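Local coordinates for stromal cell-derived factor 2-like protein (Arabidopsis thaliana, PDB 3MAL) that takes part in protein quality control and the unfolded protein response of the endoplasmic reticulum, forming a complex with ERDJ3B and BIP1 required for accumulation of the immune receptor EFR, at residues Y154-D159 / E171-R176; Q49-F54 / L110-F115; S104-N109 / K160-I165; L26-T31 / N182-A187. One frame throughout, in Å; residues are numbered along the deposited sequence. Where two conformers were deposited one is given.

Contact 1 (Y154-D159 / E171-R176); sequences YLHSHD and EVCGIR
His158 turns CG into the crowded position between its backbone N and carbonyl carbon (chi1 36°), while Glu171, facing it, holds CG anti to the backbone N (chi1 -163°); the two side chains converge. His158 NE2 donates to Glu171 OE1 at 2.8 Å, with ring and carboxylate nearly coplanar, their planes 22° apart. Glutamate is long enough to span this gap and still be gripped from elsewhere: Ser107 OG also bonds OE1, and Ser104 OG and Ile106 N hold OE2. Next to it, the short side chain of Ser157 puts OG 2.7 Å from Glu171 O, a hydrogen bond to the backbone. The strands run antiparallel. Tyr154 N donates to Ile175 O at 2.8 Å, and Ile175 N returns a bond to Tyr154 O; Cys173 N reaches His156 O at 3.0 Å, although the return bond from His156 N is weak. Gly174 CA makes a CA-H...O contact of 3.2 Å with Tyr154 O. Ile175 lays CG2 over one face of the His156 ring, toward its rim, in a CH-pi contact 4.1 Å from the centroid, and His156 ND1 is buried without a partner. On the other face of the hairpin Leu155 CD1 meets Val172 CG1 at 3.6 Å. Both also touch Val112 of strand 110-115, and Leu155 extends to Leu146 of strand 143-148 and Leu26 of strand 23-28, joining this hairpin to the barrel.

Contact 2 (Q49-F54 / L110-F115); sequences QSVTGF and LEVSCF
Gln49 OE1 is gripped by hydrogen bonds with Ser37 OG and Thr93 OG1 while it lies against Cys114 CB at 3.3 Å. An extended glutamine (CG anti to the backbone N, chi1 -176°) has the length to bring OE1 alongside Cys114 and within reach of Ser37 of strand 34-38 and Thr93. This is a junction within the hairpin cap of a beta-trefoil: strand 49-54 comes from one hairpin and strand 110-115 from another, and they meet antiparallel but strongly splayed, with 123° between their directions. The splay confines the pairing to one end, where Cys114 N donates to Gln49 O at 2.8 Å in a nearly straight bond. Further along, Val51 takes over from the backbone. Its CG2 lies 3.5 Å from Ser113 C and reaches Cys114 SG at 3.9 Å, and its CG1 comes to 4.3 Å from Val112 CG1. A beta-branched valine suits such a place, since its two methyls fill separate directions close to the chain; Val51 also meets Leu35, and Val112 meets Leu97, each in the partner strand of its own hairpin. Ser113 sets CB 3.4 Å from Gln49 O, and its OG is hydrogen-bonded to Gln48 OE1. At the end of the pairing a water completes the exchange, accepting from Gln49 N at 3.1 Å and donating to Cys114 O at 2.7 Å.

Contact 3 (S104-N109 / K160-I165); sequences SPISGN and KKYQRI. With EDO (1,2-ethanediol), chain F; SO4 (sulfate ion), chain D.
Two hairpin loops of the beta-trefoil cap meet at the protein surface, where Pro105 and Ile106 of one pack against the edge and one face of the Tyr162 ring of the other. Ile106 sets CD1 over that face of the ring, 4.1 Å from its centroid and 20° off the normal, a CH-pi contact displaced toward the rim. The same CD1 lies 3.6 Å from Lys161 O, and CG2 meets Lys160 CB at 4.2 Å, using the aliphatic base of the lysine. Pro105 comes to the edge of the phenol instead, near its plane: CG is 3.2 Å from Tyr162 OH, and the two side chains cross at about a right angle. Between the loops the contact is thus made by van der Waals packing and the CH-pi contact, and the polar groups of segment 104-109 serve to hold the loop itself. Ser104 N donates to Asn109 O at 2.7 Å, Asn109 N to Ser104 OG at 2.9 Å, and Asn109 ND2 to Ser107 OG at 2.8 Å. Gly108 adopts a positive phi of 66°, easy for a residue without CB. Ser107 OG and Ser104 OG also bond Glu171 of strand 170-175. Beyond Tyr162 the chain meets solutes probably taken from the crystallisation liquor: Gln163 N donates to ethanediol O2 at 3.2 Å, and Arg164 NH1 bonds weakly to a sulfate oxygen. The two loops link the strands of successive hairpins, 96-100 to 110-115 and 154-161 to 170-175, in the hairpin cap of the beta-trefoil.

Contact 4 (L26-T31 / N182-A187); sequences LMHEKT and NIWLAA
Trp184 lies between Leu26 and His28, whose side chains pack on opposite faces of the indole. Leu26 crosses it at about a right angle, with CG 3.8 Å from Trp184 CE3 and CD2 over the face. From the other side His28 CB stands 4.0 Å from the centroid of the six-membered ring, and the imidazole turns its edge toward that face with the planes 62° apart. A broad, flat tryptophan offers both neighbours a surface, while its NE1 is hydrogen-bonded to Leu155 O. On the other face of the sheet Met27 and Leu185 lie side by side, and Met27 CE presses on Leu185 CD1 at 3.3 Å, tighter than usual for carbons. The first strand of the beta-trefoil barrel here pairs antiparallel with the last, closing the ring of six. Met27 N donates to Leu185 O at 2.8 Å, and Leu185 N returns the bond to Met27 O. Where the chain leaves the strand, Glu29 N donates to Ile183 O at 3.0 Å. A water donates to that same carbonyl oxygen at 2.8 Å and accepts from Lys30 N at 3.0 Å. Outermost, the extended Glu29 passes Leu185 CD1 and carries its carboxylate to a salt bridge with Arg143.

How the contacts relate
From the N terminus, contact 4 opens first, at 26-31, and closes last, at 182-187, so its loop encloses the other three and shuts the barrel. Contact 2 opens at 49-54 and closes at 110-115, linking the first and second hairpins of the cap. Before it closes, contact 3 has opened at 104-109, so the two cross; contact 3 closes at 160-165, after contact 1 has opened at 154-159, so these cross as well. Contact 1 closes at 171-176 as a local hairpin, in series with contact 2. Glu171 binds contact 1 to contact 3, Gly174 N to Leu110 O ties contact 1 to contact 2, and Trp184 joins hairpin to barrel.

Contact 1 (Y154-D159 / E171-R176)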
# COMPACT_ATOMS: atom_id res chain seq x y z
N TYR A 154 4.08 -7.60 -6.80
CA TYR A 154 4.70 -6.59 -5.93
C TYR A 154 4.02 -5.26 -6.22
O TYR A 154 3.83 -4.91 -7.39
CB TYR A 154 6.21 -6.46 -6.20
CG TYR A 154 6.94 -7.73 -5.91
CD1 TYR A 154 7.19 -8.11 -4.58
CD2 TYR A 154 7.34 -8.59 -6.94
CE1 TYR A 154 7.86 -9.28 -4.29
CE2 TYR A 154 8.02 -9.77 -6.64
CZ TYR A 154 8.27 -10.11 -5.30
OH TYR A 154 8.92 -11.28 -4.96
N LEU A 155 3.64 -4.55 -5.16
CA LEU A 155 3.16 -3.18 -5.28
C LEU A 155 4.21 -2.37 -6.05
O LEU A 155 5.40 -2.33 -5.68
CB LEU A 155 2.94 -2.58 -3.88
CG LEU A 155 2.34 -1.16 -3.88
CD1 LEU A 155 0.87 -1.22 -4.31
CD2 LEU A 155 2.48 -0.56 -2.47
N HIS A 156 3.77 -1.67 -7.09
CA HIS A 156 4.68 -1.11 -8.08
C HIS A 156 4.20 0.27 -8.50
O HIS A 156 3.00 0.51 -8.55
CB HIS A 156 4.66 -2.03 -9.32
CG HIS A 156 5.81 -1.81 -10.25
ND1 HIS A 156 5.74 -0.93 -11.31
CD2 HIS A 156 7.03 -2.37 -10.31
CE1 HIS A 156 6.88 -0.95 -11.97
NE2 HIS A 156 7.68 -1.82 -11.39
N SER A 157 5.13 1.20 -8.74
CA SER A 157 4.82 2.41 -9.46
C SER A 157 5.94 2.78 -10.44
O SER A 157 6.94 2.06 -10.58
CB SER A 157 4.51 3.58 -8.50
OG SER A 157 3.71 4.56 -9.15
N HIS A 158 5.74 3.89 -11.15
CA HIS A 158 6.64 4.33 -12.23
C HIS A 158 6.18 5.68 -12.76
O HIS A 158 5.08 6.15 -12.46
CB HIS A 158 6.71 3.33 -13.40
CG HIS A 158 5.41 2.64 -13.72
ND1 HIS A 158 5.37 1.40 -14.34
CD2 HIS A 158 4.12 2.99 -13.51
CE1 HIS A 158 4.11 1.03 -14.49
NE2 HIS A 158 3.33 1.98 -14.00
N ASP A 159 7.02 6.29 -13.57
CA ASP A 159 6.75 7.59 -14.17
C ASP A 159 5.80 7.40 -15.37
O ASP A 159 6.15 7.68 -16.51
CB ASP A 159 8.09 8.19 -14.63
CG ASP A 159 7.97 9.61 -15.11
OD1 ASP A 159 7.03 10.31 -14.69
OD2 ASP A 159 8.81 10.01 -15.92
N GLU A 171 0.31 5.97 -12.16
CA GLU A 171 -0.27 4.63 -12.04
C GLU A 171 0.40 3.86 -10.91
O GLU A 171 1.63 3.87 -10.76
CB GLU A 171 -0.10 3.83 -13.34
CG GLU A 171 -1.03 2.60 -13.42
CD GLU A 171 -0.59 1.60 -14.47
OE1 GLU A 171 0.62 1.36 -14.57
OE2 GLU A 171 -1.45 1.06 -15.18
N VAL A 172 -0.42 3.16 -10.13
CA VAL A 172 0.07 2.15 -9.20
C VAL A 172 -0.47 0.82 -9.70
O VAL A 172 -1.63 0.72 -10.12
CB VAL A 172 -0.36 2.47 -7.75
CG1 VAL A 172 -0.00 1.31 -6.77
CG2 VAL A 172 0.30 3.78 -7.31
N CYS A 173 0.38 -0.21 -9.70
CA CYS A 173 -0.03 -1.52 -10.21
C CYS A 173 0.78 -2.61 -9.52
O CYS A 173 1.57 -2.31 -8.62
CB CYS A 173 0.15 -1.58 -11.73
SG CYS A 173 1.86 -1.41 -12.28
N GLY A 174 0.55 -3.87 -9.90
CA GLY A 174 1.31 -5.01 -9.39
C GLY A 174 2.04 -5.68 -10.54
O GLY A 174 1.46 -5.84 -11.63
N ILE A 175 3.33 -6.00 -10.35
CA ILE A 175 4.10 -6.78 -11.35
C ILE A 175 4.78 -7.95 -10.68
O ILE A 175 4.92 -8.00 -9.45
CB ILE A 175 5.16 -5.95 -12.16
CG1 ILE A 175 6.42 -5.70 -11.31
CG2 ILE A 175 4.52 -4.67 -12.75
CD1 ILE A 175 7.59 -5.16 -12.08
N ARG A 176 5.22 -8.90 -11.49
CA ARG A 176 5.64 -10.16 -10.91
C ARG A 176 7.11 -10.27 -10.54
O ARG A 176 7.47 -11.17 -9.79
CB ARG A 176 5.22 -11.30 -11.82
CG ARG A 176 3.70 -11.26 -12.07
CD ARG A 176 2.95 -12.34 -11.35
NE ARG A 176 1.51 -12.21 -11.55
CZ ARG A 176 0.67 -13.24 -11.65
NH1 ARG A 176 1.14 -14.50 -11.62
NH2 ARG A 176 -0.63 -13.03 -11.81

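Contact 2 (Q49-F54 / L110-F115)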
# COMPACT_ATOMS: atom_id res chain seq x y z
N GLN A 49 -12.57 1.53 -6.31
CA GLN A 49 -11.91 2.80 -5.99
C GLN A 49 -10.46 2.76 -6.42
O GLN A 49 -9.73 1.78 -6.12
CB GLN A 49 -12.00 3.07 -4.49
CG GLN A 49 -11.44 4.44 -4.02
CD GLN A 49 -11.64 4.66 -2.52
OE1 GLN A 49 -10.68 4.65 -1.74
NE2 GLN A 49 -12.90 4.84 -2.12
N SER A 50 -10.01 3.83 -7.08
CA SER A 50 -8.67 3.88 -7.65
C SER A 50 -7.60 4.28 -6.63
O SER A 50 -7.89 4.85 -5.57
CB SER A 50 -8.64 4.83 -8.84
OG SER A 50 -8.93 6.16 -8.41
N VAL A 51 -6.38 3.88 -6.94
CA VAL A 51 -5.19 4.12 -6.10
C VAL A 51 -4.13 4.69 -7.06
O VAL A 51 -4.02 4.24 -8.19
CB VAL A 51 -4.72 2.79 -5.44
CG1 VAL A 51 -3.30 2.94 -4.84
CG2 VAL A 51 -5.71 2.32 -4.38
N THR A 52 -3.38 5.69 -6.61
CA THR A 52 -2.37 6.36 -7.44
C THR A 52 -1.13 6.71 -6.64
O THR A 52 -1.10 6.55 -5.40
CB THR A 52 -2.89 7.70 -8.05
OG1 THR A 52 -3.03 8.69 -7.01
CG2 THR A 52 -4.22 7.51 -8.79
N GLY A 53 -0.10 7.17 -7.35
CA GLY A 53 1.04 7.83 -6.74
C GLY A 53 0.83 9.33 -6.74
O GLY A 53 0.56 9.92 -7.77
N PHE A 54 0.95 9.95 -5.57
CA PHE A 54 0.67 11.39 -5.39
C PHE A 54 1.94 12.17 -4.96
O PHE A 54 2.58 11.82 -3.97
CB PHE A 54 -0.43 11.53 -4.32
CG PHE A 54 -0.98 12.90 -4.20
CD1 PHE A 54 -2.06 13.29 -5.00
CD2 PHE A 54 -0.45 13.80 -3.28
CE1 PHE A 54 -2.59 14.58 -4.88
CE2 PHE A 54 -0.98 15.10 -3.15
CZ PHE A 54 -2.04 15.49 -3.95
N LEU A 110 -1.17 -5.69 -13.05
CA LEU A 110 -2.24 -6.06 -12.12
C LEU A 110 -2.85 -4.78 -11.57
O LEU A 110 -2.13 -3.93 -11.07
CB LEU A 110 -1.65 -6.88 -10.96
CG LEU A 110 -1.62 -8.42 -10.85
CD1 LEU A 110 -2.33 -9.23 -11.96
CD2 LEU A 110 -0.20 -8.94 -10.48
N GLU A 111 -4.17 -4.65 -11.64
CA GLU A 111 -4.81 -3.51 -10.99
C GLU A 111 -4.64 -3.51 -9.47
O GLU A 111 -4.86 -4.53 -8.77
CB GLU A 111 -6.29 -3.49 -11.31
CG GLU A 111 -6.98 -2.16 -11.00
CD GLU A 111 -8.48 -2.33 -10.98
OE1 GLU A 111 -9.02 -2.74 -9.92
OE2 GLU A 111 -9.10 -2.07 -12.02
N VAL A 112 -4.27 -2.34 -8.96
CA VAL A 112 -4.27 -2.10 -7.53
C VAL A 112 -5.39 -1.12 -7.18
O VAL A 112 -5.41 0.02 -7.69
CB VAL A 112 -2.87 -1.58 -7.05
CG1 VAL A 112 -2.91 -1.24 -5.57
CG2 VAL A 112 -1.83 -2.67 -7.26
N SER A 113 -6.31 -1.57 -6.32
CA SER A 113 -7.49 -0.78 -5.97
C SER A 113 -7.67 -0.61 -4.46
O SER A 113 -6.88 -1.12 -3.64
CB SER A 113 -8.77 -1.42 -6.56
OG SER A 113 -9.08 -2.65 -5.91
N CYS A 114 -8.71 0.14 -4.10
CA CYS A 114 -9.20 0.20 -2.73
C CYS A 114 -10.57 -0.50 -2.67
O CYS A 114 -11.49 -0.16 -3.43
CB CYS A 114 -9.28 1.66 -2.22
SG CYS A 114 -7.87 2.09 -1.13
N PHE A 115 -10.69 -1.47 -1.76
CA PHE A 115 -11.83 -2.39 -1.73
C PHE A 115 -12.56 -2.36 -0.39
O PHE A 115 -11.96 -2.17 0.67
CB PHE A 115 -11.32 -3.82 -2.00
CG PHE A 115 -12.33 -4.92 -1.76
CD1 PHE A 115 -12.41 -5.56 -0.52
CD2 PHE A 115 -13.19 -5.34 -2.78
CE1 PHE A 115 -13.34 -6.57 -0.29
CE2 PHE A 115 -14.10 -6.36 -2.57
CZ PHE A 115 -14.18 -6.98 -1.33
O HOH W 1 -14.13 0.00 -4.17

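Contact 3 (S104-N109 / K160-I165)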
# COMPACT_ATOMS: atom_id res chain seq x y z
N SER A 104 -4.55 -3.03 -14.94
CA SER A 104 -4.35 -1.64 -14.50
C SER A 104 -4.53 -0.71 -15.71
O SER A 104 -4.30 -1.14 -16.84
CB SER A 104 -2.95 -1.48 -13.89
OG SER A 104 -1.89 -1.65 -14.84
N PRO A 105 -4.93 0.56 -15.49
CA PRO A 105 -5.41 1.36 -16.63
C PRO A 105 -4.37 1.86 -17.64
O PRO A 105 -4.75 2.18 -18.77
CB PRO A 105 -6.13 2.55 -15.97
CG PRO A 105 -6.00 2.36 -14.49
CD PRO A 105 -4.99 1.30 -14.22
N ILE A 106 -3.10 1.96 -17.25
CA ILE A 106 -2.10 2.52 -18.17
C ILE A 106 -1.21 1.43 -18.76
O ILE A 106 -1.08 1.35 -19.99
CB ILE A 106 -1.23 3.68 -17.53
CG1 ILE A 106 -2.12 4.89 -17.19
CG2 ILE A 106 -0.15 4.13 -18.48
CD1 ILE A 106 -1.33 6.12 -16.65
N SER A 107 -0.62 0.59 -17.90
CA SER A 107 0.39 -0.38 -18.33
C SER A 107 -0.14 -1.82 -18.49
O SER A 107 0.60 -2.71 -18.92
CB SER A 107 1.59 -0.35 -17.38
OG SER A 107 1.19 -0.76 -16.06
N GLY A 108 -1.40 -2.06 -18.16
CA GLY A 108 -1.97 -3.41 -18.34
C GLY A 108 -1.32 -4.44 -17.44
O GLY A 108 -1.22 -5.62 -17.81
N ASN A 109 -0.87 -4.00 -16.27
CA ASN A 109 -0.36 -4.90 -15.24
C ASN A 109 -1.48 -5.16 -14.23
O ASN A 109 -2.64 -4.90 -14.53
CB ASN A 109 0.92 -4.32 -14.59
CG ASN A 109 2.11 -4.37 -15.54
OD1 ASN A 109 2.53 -5.44 -15.97
ND2 ASN A 109 2.64 -3.20 -15.88
N LYS A 160 4.60 6.89 -15.08
CA LYS A 160 3.51 6.74 -16.05
C LYS A 160 2.30 7.39 -15.42
O LYS A 160 1.83 6.93 -14.38
CB LYS A 160 3.26 5.25 -16.37
CG LYS A 160 4.48 4.57 -16.99
CD LYS A 160 4.12 3.25 -17.66
CE LYS A 160 5.35 2.48 -18.13
NZ LYS A 160 5.81 2.92 -19.47
N LYS A 161 1.83 8.49 -16.02
CA LYS A 161 0.91 9.39 -15.33
C LYS A 161 -0.44 9.55 -16.00
O LYS A 161 -0.54 9.55 -17.23
CB LYS A 161 1.53 10.79 -15.19
CG LYS A 161 2.85 10.87 -14.46
CD LYS A 161 3.18 12.34 -14.29
CE LYS A 161 4.65 12.66 -14.37
NZ LYS A 161 5.28 12.67 -13.03
N TYR A 162 -1.48 9.73 -15.18
CA TYR A 162 -2.80 10.13 -15.68
C TYR A 162 -2.74 11.57 -16.20
O TYR A 162 -1.83 12.31 -15.85
CB TYR A 162 -3.86 9.95 -14.56
CG TYR A 162 -3.94 8.51 -14.09
CD1 TYR A 162 -3.38 8.10 -12.89
CD2 TYR A 162 -4.55 7.54 -14.89
CE1 TYR A 162 -3.44 6.75 -12.48
CE2 TYR A 162 -4.61 6.21 -14.52
CZ TYR A 162 -4.06 5.82 -13.31
OH TYR A 162 -4.14 4.49 -12.98
N GLN A 163 -3.68 11.94 -17.07
CA GLN A 163 -3.66 13.29 -17.65
C GLN A 163 -4.89 14.14 -17.38
O GLN A 163 -4.76 15.24 -16.83
CB GLN A 163 -3.38 13.24 -19.15
CG GLN A 163 -1.88 13.23 -19.46
CD GLN A 163 -1.37 11.84 -19.68
OE1 GLN A 163 -2.08 11.00 -20.24
NE2 GLN A 163 -0.15 11.58 -19.22
N ARG A 164 -6.07 13.62 -17.69
CA ARG A 164 -7.30 14.41 -17.58
C ARG A 164 -7.87 14.50 -16.15
O ARG A 164 -7.98 15.61 -15.61
CB ARG A 164 -8.35 13.93 -18.59
CG ARG A 164 -7.98 14.31 -20.04
CD ARG A 164 -8.93 13.70 -21.03
NE ARG A 164 -8.19 13.01 -22.08
CZ ARG A 164 -8.05 13.43 -23.33
NH1 ARG A 164 -7.33 12.69 -24.17
NH2 ARG A 164 -8.64 14.54 -23.76
N ILE A 165 -8.24 13.37 -15.54
CA ILE A 165 -8.67 13.36 -14.14
C ILE A 165 -7.51 12.80 -13.32
O ILE A 165 -6.94 11.77 -13.68
CB ILE A 165 -9.95 12.50 -13.92
CG1 ILE A 165 -11.13 12.99 -14.79
CG2 ILE A 165 -10.34 12.46 -12.42
CD1 ILE A 165 -11.63 14.40 -14.46
C1 EDO F . -8.03 9.25 -19.17
O1 EDO F . -9.32 9.76 -19.60
C2 EDO F . -7.07 10.42 -19.31
O2 EDO F . -6.12 10.34 -18.28
S SO4 D . -5.51 9.19 -24.52
O1 SO4 D . -4.06 8.93 -24.40
O2 SO4 D . -6.16 9.35 -23.20
O3 SO4 D . -5.86 10.38 -25.31
O4 SO4 D . -6.07 8.08 -25.28

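Contact 4 (L26-T31 / N182-A187)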
# COMPACT_ATOMS: atom_id res chain seq x y z
N LEU A 26 3.48 5.83 2.50
CA LEU A 26 4.35 4.88 1.82
C LEU A 26 4.89 5.55 0.58
O LEU A 26 4.14 5.85 -0.36
CB LEU A 26 3.56 3.61 1.48
CG LEU A 26 4.43 2.38 1.28
CD1 LEU A 26 5.02 1.85 2.60
CD2 LEU A 26 3.62 1.28 0.54
N MET A 27 6.20 5.80 0.57
CA MET A 27 6.84 6.50 -0.51
C MET A 27 7.54 5.53 -1.45
O MET A 27 8.31 4.66 -1.01
CB MET A 27 7.85 7.51 0.04
CG MET A 27 8.49 8.41 -1.03
SD MET A 27 9.90 9.37 -0.45
CE MET A 27 11.18 8.13 -0.52
N HIS A 28 7.27 5.70 -2.75
CA HIS A 28 7.95 4.99 -3.84
C HIS A 28 9.42 5.41 -3.88
O HIS A 28 9.73 6.59 -4.03
CB HIS A 28 7.25 5.37 -5.15
CG HIS A 28 7.74 4.63 -6.36
ND1 HIS A 28 7.66 3.26 -6.50
CD2 HIS A 28 8.27 5.09 -7.52
CE1 HIS A 28 8.12 2.91 -7.68
NE2 HIS A 28 8.52 4.00 -8.32
N GLU A 29 10.33 4.47 -3.72
CA GLU A 29 11.74 4.91 -3.63
C GLU A 29 12.28 5.68 -4.83
O GLU A 29 12.98 6.67 -4.67
CB GLU A 29 12.69 3.77 -3.32
CG GLU A 29 14.13 4.28 -3.11
CD GLU A 29 15.08 3.16 -2.74
OE1 GLU A 29 15.10 2.13 -3.45
OE2 GLU A 29 15.83 3.31 -1.74
N LYS A 30 11.97 5.21 -6.04
CA LYS A 30 12.49 5.77 -7.27
C LYS A 30 11.91 7.16 -7.58
O LYS A 30 12.65 8.09 -7.87
CB LYS A 30 12.15 4.79 -8.39
CG LYS A 30 13.11 4.78 -9.55
CD LYS A 30 14.45 4.22 -9.15
CE LYS A 30 15.34 4.12 -10.39
NZ LYS A 30 16.77 3.79 -10.03
N THR A 31 10.59 7.30 -7.54
CA THR A 31 9.98 8.56 -7.94
C THR A 31 9.66 9.51 -6.77
O THR A 31 9.38 10.70 -6.99
CB THR A 31 8.66 8.32 -8.68
OG1 THR A 31 7.73 7.72 -7.78
CG2 THR A 31 8.86 7.42 -9.90
N ASN A 182 9.71 -1.31 -7.59
CA ASN A 182 8.81 -1.82 -6.54
C ASN A 182 9.40 -1.81 -5.12
O ASN A 182 8.98 -2.57 -4.26
CB ASN A 182 8.06 -3.13 -6.92
CG ASN A 182 8.94 -4.17 -7.58
OD1 ASN A 182 9.90 -4.67 -6.97
ND2 ASN A 182 8.58 -4.57 -8.81
N ILE A 183 10.37 -0.95 -4.90
CA ILE A 183 10.82 -0.72 -3.54
C ILE A 183 10.12 0.52 -2.97
O ILE A 183 9.91 1.54 -3.65
CB ILE A 183 12.37 -0.67 -3.42
CG1 ILE A 183 12.79 -0.61 -1.94
CG2 ILE A 183 12.95 0.45 -4.25
CD1 ILE A 183 12.82 0.79 -1.35
N TRP A 184 9.69 0.38 -1.72
CA TRP A 184 8.97 1.43 -1.02
C TRP A 184 9.61 1.70 0.34
O TRP A 184 10.37 0.88 0.86
CB TRP A 184 7.49 1.03 -0.82
CG TRP A 184 6.73 0.85 -2.12
CD1 TRP A 184 6.76 -0.24 -2.95
CD2 TRP A 184 5.83 1.79 -2.73
NE1 TRP A 184 5.93 -0.03 -4.03
CE2 TRP A 184 5.35 1.20 -3.92
CE3 TRP A 184 5.38 3.07 -2.38
CZ2 TRP A 184 4.44 1.85 -4.77
CZ3 TRP A 184 4.48 3.72 -3.23
CH2 TRP A 184 4.02 3.10 -4.40
N LEU A 185 9.27 2.86 0.91
CA LEU A 185 9.76 3.30 2.23
C LEU A 185 8.57 3.89 3.03
O LEU A 185 7.83 4.75 2.53
CB LEU A 185 10.84 4.37 2.05
CG LEU A 185 12.00 4.01 1.09
CD1 LEU A 185 12.41 5.16 0.18
CD2 LEU A 185 13.20 3.51 1.83
N ALA A 186 8.37 3.42 4.25
CA ALA A 186 7.40 4.07 5.13
C ALA A 186 7.99 5.39 5.62
O ALA A 186 9.16 5.46 6.04
CB ALA A 186 7.00 3.17 6.30
N ALA A 187 7.18 6.45 5.57
CA ALA A 187 7.60 7.78 6.04
C ALA A 187 6.47 8.58 6.71
O ALA A 187 5.28 8.18 6.68
CB ALA A 187 8.18 8.56 4.87
O HOH W 2 10.84 2.48 -6.15